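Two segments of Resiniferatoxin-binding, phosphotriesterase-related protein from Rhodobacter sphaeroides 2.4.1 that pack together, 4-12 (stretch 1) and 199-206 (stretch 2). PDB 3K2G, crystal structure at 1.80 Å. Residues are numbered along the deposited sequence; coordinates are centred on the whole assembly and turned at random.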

ATOM      1  N   SER B   4     -40.647 -33.252  -4.575  1.00 26.88           N
ATOM      2  CA  SER B   4     -39.771 -32.337  -3.852  1.00 24.21           C
ATOM      3  C   SER B   4     -39.038 -33.018  -2.692  1.00 24.60           C
ATOM      4  O   SER B   4     -39.602 -33.872  -2.004  1.00 22.32           O
ATOM      5  CB  SER B   4     -40.584 -31.157  -3.318  1.00 22.76           C
ATOM      6  OG  SER B   4     -39.753 -30.254  -2.619  1.00 18.95           O
ATOM      7  N   GLU B   5     -37.780 -32.631  -2.487  1.00 22.84           N
ATOM      8  CA  GLU B   5     -36.951 -33.181  -1.411  1.00 22.68           C
ATOM      9  C   GLU B   5     -36.521 -32.046  -0.487  1.00 22.28           C
ATOM     10  O   GLU B   5     -35.634 -32.211   0.347  1.00 21.36           O
ATOM     11  CB  GLU B   5     -35.694 -33.851  -1.982  1.00 21.47           C
ATOM     12  CG  GLU B   5     -35.931 -35.126  -2.766  1.00 21.44           C
ATOM     13  CD  GLU B   5     -34.638 -35.733  -3.296  1.00 20.90           C
ATOM     14  OE1 GLU B   5     -34.011 -35.122  -4.190  1.00 19.76           O
ATOM     15  OE2 GLU B   5     -34.243 -36.817  -2.816  1.00 20.83           O
ATOM     16  N   LEU B   6     -37.154 -30.891  -0.648  1.00 21.19           N
ATOM     17  CA  LEU B   6     -36.831 -29.722   0.154  1.00 21.13           C
ATOM     18  C   LEU B   6     -37.021 -29.923   1.648  1.00 22.05           C
ATOM     19  O   LEU B   6     -38.016 -30.501   2.095  1.00 18.39           O
ATOM     20  CB  LEU B   6     -37.679 -28.528  -0.284  1.00 22.38           C
ATOM     21  CG  LEU B   6     -37.383 -27.910  -1.649  1.00 21.78           C
ATOM     22  CD1 LEU B   6     -38.373 -26.792  -1.930  1.00 20.88           C
ATOM     23  CD2 LEU B   6     -35.964 -27.381  -1.672  1.00 20.83           C
ATOM     24  N   SER B   7     -36.054 -29.444   2.422  1.00 20.20           N
ATOM     25  CA  SER B   7     -36.149 -29.521   3.870  1.00 19.87           C
ATOM     26  C   SER B   7     -37.345 -28.671   4.265  1.00 20.27           C
ATOM     27  O   SER B   7     -37.671 -27.694   3.585  1.00 18.15           O
ATOM     28  CB  SER B   7     -34.901 -28.928   4.525  1.00 19.42           C
ATOM     29  OG  SER B   7     -35.195 -28.487   5.842  1.00 16.08           O
ATOM     30  N   PRO B   8     -38.031 -29.036   5.353  1.00 21.28           N
ATOM     31  CA  PRO B   8     -39.184 -28.232   5.770  1.00 21.68           C
ATOM     32  C   PRO B   8     -38.699 -26.827   6.130  1.00 21.21           C
ATOM     33  O   PRO B   8     -39.494 -25.897   6.249  1.00 20.94           O
ATOM     34  CB  PRO B   8     -39.707 -28.992   6.987  1.00 23.18           C
ATOM     35  CG  PRO B   8     -39.373 -30.408   6.655  1.00 24.38           C
ATOM     36  CD  PRO B   8     -37.965 -30.291   6.121  1.00 23.84           C
ATOM     37  N   CYS B   9     -37.387 -26.687   6.322  1.00 19.69           N
ATOM     38  CA  CYS B   9     -36.794 -25.391   6.652  1.00 18.48           C
ATOM     39  C   CYS B   9     -35.801 -24.919   5.589  1.00 18.62           C
ATOM     40  O   CYS B   9     -34.722 -24.409   5.917  1.00 16.34           O
ATOM     41  CB  CYS B   9     -36.086 -25.454   8.006  1.00 17.78           C
ATOM     42  SG  CYS B   9     -37.183 -25.804   9.398  1.00 20.46           S
ATOM     43  N   HIS B  10     -36.160 -25.088   4.317  1.00 17.40           N
ATOM     44  CA  HIS B  10     -35.292 -24.653   3.223  1.00 17.03           C
ATOM     45  C   HIS B  10     -35.188 -23.131   3.285  1.00 14.91           C
ATOM     46  O   HIS B  10     -35.973 -22.485   3.973  1.00 14.70           O
ATOM     47  CB  HIS B  10     -35.845 -25.125   1.865  1.00 19.60           C
ATOM     48  CG  HIS B  10     -37.234 -24.650   1.571  1.00 22.17           C
ATOM     49  ND1 HIS B  10     -37.493 -23.491   0.873  1.00 22.33           N
ATOM     50  CD2 HIS B  10     -38.441 -25.180   1.880  1.00 24.15           C
ATOM     51  CE1 HIS B  10     -38.799 -23.327   0.764  1.00 24.89           C
ATOM     52  NE2 HIS B  10     -39.398 -24.338   1.367  1.00 22.81           N
ATOM     53  N   VAL B  11     -34.220 -22.557   2.578  1.00 15.18           N
ATOM     54  CA  VAL B  11     -34.007 -21.113   2.624  1.00 16.97           C
ATOM     55  C   VAL B  11     -35.177 -20.220   2.212  1.00 18.56           C
ATOM     56  O   VAL B  11     -35.187 -19.030   2.525  1.00 15.04           O
ATOM     57  CB  VAL B  11     -32.755 -20.723   1.818  1.00 18.36           C
ATOM     58  CG1 VAL B  11     -31.525 -21.360   2.466  1.00 14.95           C
ATOM     59  CG2 VAL B  11     -32.893 -21.183   0.373  1.00 18.92           C
ATOM     60  N   ARG B  12     -36.167 -20.785   1.524  1.00 19.26           N
ATOM     61  CA  ARG B  12     -37.327 -19.996   1.120  1.00 20.05           C
ATOM     62  C   ARG B  12     -38.543 -20.340   1.986  1.00 19.90           C
ATOM     63  O   ARG B  12     -39.672 -19.950   1.673  1.00 17.19           O
ATOM     64  CB  ARG B  12     -37.655 -20.241  -0.359  1.00 22.03           C
ATOM     65  CG  ARG B  12     -36.653 -19.650  -1.340  1.00 25.99           C
ATOM     66  CD  ARG B  12     -37.072 -19.923  -2.781  1.00 30.56           C
ATOM     67  NE  ARG B  12     -38.453 -19.516  -3.047  1.00 37.76           N
ATOM     68  CZ  ARG B  12     -38.858 -18.256  -3.169  1.00 38.54           C
ATOM     69  NH1 ARG B  12     -37.987 -17.261  -3.053  1.00 41.76           N
ATOM     70  NH2 ARG B  12     -40.138 -17.989  -3.409  1.00 39.18           N
ATOM     71  N   GLN B 199     -27.501 -29.430  -1.622  1.00 16.35           N
ATOM     72  CA  GLN B 199     -27.961 -28.062  -1.419  1.00 16.35           C
ATOM     73  C   GLN B 199     -29.145 -27.808  -2.352  1.00 15.54           C
ATOM     74  O   GLN B 199     -30.145 -27.205  -1.956  1.00 16.04           O
ATOM     75  CB  GLN B 199     -26.826 -27.075  -1.706  1.00 17.63           C
ATOM     76  CG  GLN B 199     -27.031 -25.664  -1.152  1.00 17.93           C
ATOM     77  CD  GLN B 199     -28.119 -24.889  -1.875  1.00 18.70           C
ATOM     78  OE1 GLN B 199     -28.132 -24.823  -3.105  1.00 15.61           O
ATOM     79  NE2 GLN B 199     -29.030 -24.283  -1.109  1.00 16.53           N
ATOM     80  N   VAL B 200     -29.033 -28.275  -3.591  1.00 15.44           N
ATOM     81  CA  VAL B 200     -30.109 -28.095  -4.564  1.00 17.33           C
ATOM     82  C   VAL B 200     -31.349 -28.889  -4.150  1.00 17.39           C
ATOM     83  O   VAL B 200     -32.471 -28.375  -4.180  1.00 15.05           O
ATOM     84  CB  VAL B 200     -29.672 -28.556  -5.979  1.00 17.86           C
ATOM     85  CG1 VAL B 200     -30.841 -28.439  -6.960  1.00 18.75           C
ATOM     86  CG2 VAL B 200     -28.499 -27.709  -6.463  1.00 16.72           C
ATOM     87  N   ARG B 201     -31.144 -30.138  -3.750  1.00 17.64           N
ATOM     88  CA  ARG B 201     -32.260 -30.995  -3.357  1.00 17.68           C
ATOM     89  C   ARG B 201     -32.976 -30.601  -2.062  1.00 17.45           C
ATOM     90  O   ARG B 201     -34.206 -30.609  -2.016  1.00 18.17           O
ATOM     91  CB  ARG B 201     -31.785 -32.452  -3.288  1.00 18.42           C
ATOM     92  CG  ARG B 201     -31.312 -32.991  -4.636  1.00 19.95           C
ATOM     93  CD  ARG B 201     -30.505 -34.281  -4.503  1.00 21.53           C
ATOM     94  NE  ARG B 201     -31.276 -35.385  -3.930  1.00 20.74           N
ATOM     95  CZ  ARG B 201     -30.760 -36.574  -3.630  1.00 22.15           C
ATOM     96  NH1 ARG B 201     -29.472 -36.812  -3.849  1.00 19.32           N
ATOM     97  NH2 ARG B 201     -31.527 -37.523  -3.106  1.00 19.71           N
ATOM     98  N   THR B 202     -32.227 -30.229  -1.024  1.00 15.92           N
ATOM     99  CA  THR B 202     -32.836 -29.859   0.255  1.00 16.06           C
ATOM    100  C   THR B 202     -33.146 -28.366   0.412  1.00 14.56           C
ATOM    101  O   THR B 202     -34.015 -27.986   1.199  1.00 14.69           O
ATOM    102  CB  THR B 202     -31.938 -30.277   1.447  1.00 18.13           C
ATOM    103  OG1 THR B 202     -30.715 -29.527   1.416  1.00 14.91           O
ATOM    104  CG2 THR B 202     -31.620 -31.756   1.376  1.00 19.54           C
ATOM    105  N   GLY B 203     -32.431 -27.523  -0.322  1.00 13.33           N
ATOM    106  CA  GLY B 203     -32.663 -26.094  -0.217  1.00 12.94           C
ATOM    107  C   GLY B 203     -32.066 -25.507   1.054  1.00 13.41           C
ATOM    108  O   GLY B 203     -32.378 -24.374   1.439  1.00 13.54           O
ATOM    109  N   LEU B 204     -31.204 -26.279   1.710  1.00 13.21           N
ATOM    110  CA  LEU B 204     -30.550 -25.824   2.940  1.00 14.26           C
ATOM    111  C   LEU B 204     -29.254 -25.088   2.626  1.00 15.37           C
ATOM    112  O   LEU B 204     -28.656 -25.292   1.562  1.00 14.39           O
ATOM    113  CB  LEU B 204     -30.219 -27.013   3.848  1.00 15.18           C
ATOM    114  CG  LEU B 204     -31.361 -27.692   4.602  1.00 14.73           C
ATOM    115  CD1 LEU B 204     -30.824 -28.899   5.383  1.00 17.59           C
ATOM    116  CD2 LEU B 204     -32.012 -26.681   5.540  1.00 14.11           C
ATOM    117  N   PRO B 205     -28.801 -24.218   3.549  1.00 15.65           N
ATOM    118  CA  PRO B 205     -27.559 -23.464   3.348  1.00 15.79           C
ATOM    119  C   PRO B 205     -26.373 -24.417   3.230  1.00 15.36           C
ATOM    120  O   PRO B 205     -26.417 -25.534   3.741  1.00 14.27           O
ATOM    121  CB  PRO B 205     -27.465 -22.608   4.606  1.00 17.03           C
ATOM    122  CG  PRO B 205     -28.893 -22.415   5.000  1.00 17.94           C
ATOM    123  CD  PRO B 205     -29.477 -23.785   4.782  1.00 16.24           C
ATOM    124  N   LEU B 206     -25.318 -23.964   2.562  1.00 15.01           N
ATOM    125  CA  LEU B 206     -24.111 -24.763   2.372  1.00 15.61           C
ATOM    126  C   LEU B 206     -22.913 -24.014   2.952  1.00 14.86           C
ATOM    127  O   LEU B 206     -22.695 -22.840   2.654  1.00 12.48           O
ATOM    128  CB  LEU B 206     -23.888 -25.034   0.881  1.00 16.92           C
ATOM    129  CG  LEU B 206     -22.597 -25.754   0.480  1.00 18.03           C
ATOM    130  CD1 LEU B 206     -22.595 -27.173   1.048  1.00 16.86           C
ATOM    131  CD2 LEU B 206     -22.483 -25.789  -1.041  1.00 16.62           C
TER
HETATM  132  O   HOH W   1     -36.079 -30.943  -4.092  1.00 23.02           O

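The end of a helix leaves backbone carbonyls without helical partners, and a segment distant in sequence can satisfy them. The contact between residues 4-12 and 199-206 of this phosphotriesterase-related protein is a compact example. The first stretch has no regular secondary structure, and it lies against the last turn of a helix and the loop that follows.

Two backbone hydrogen bonds set the register. Ser7 N donates to Thr202 O at 2.8 Å, and Val11 N donates to Gly203 O, also at 2.8 Å; both are nearly straight. Between these two donors the chain folds through a type I turn from Ser7 to His10, which allows two amides four residues apart to reach carbonyls on consecutive residues. The side chain of Ser7 supports that turn: its chi1 of 156° (t) places OG 2.9 Å from Cys9 N, from which it accepts a hydrogen bond, although the position of that nitrogen is somewhat less certain. The same hydroxyl oxygen lies 3.7 Å from Leu204 CD2.

Gly203 shows why a helix so often ends in glycine. Its amide still bonds to the helix, N to Gln199 O at 2.8 Å, but its phi of 76° takes the chain out of helical geometry, and positive phi by itself favours glycine. Packing adds a second constraint. An ideal CB here would point toward the first stretch and lie 2.8 Å from both Leu6 CD2 and His10 CB, a clash with each. The bare backbone lets the segments approach closely, with the CA atoms of Gly203 and His10 4.6 Å apart.

At one end of the contact, a salt bridge pairs two long side chains. Glu5 points its CA-to-CB bond toward the helix and, with chi1 m and chi2 t, presents its carboxylate to the edge of the Arg201 guanidinium, near its plane. The result is a two-pronged arrangement: Arg201 NE donates to Glu5 OE1 and Arg201 NH2 to Glu5 OE2, each at 2.8 Å. Arg201 achieves it with chi1 m, chi2 t and chi3 p, the last turning the guanidinium out of a fully extended path. A water reinforces the pairing at backbone level, accepting from Glu5 N at 2.9 Å and donating to Arg201 O at 2.8 Å.

The leucines illustrate how a CB direction can mislead. Leu6 points away overall, yet its m,t rotamer brings CD2 to 3.8 Å from Gly203 N. Leu204 likewise starts away and, with the same rotamer, returns its CD2 to within 3.6 Å of Cys9 O. Farther along, Val11 CG1 packs on Pro205 CG at 3.8 Å, an apolar contact beyond the last backbone hydrogen bond.

Thr202 uses its p rotamer within its own stretch, where OG1 accepts from Leu204 N at 3.3 Å; its carbonyl serves the neighbouring segment. Gln199 also braces the loop, its NE2 donating to Leu204 O at 2.9 Å.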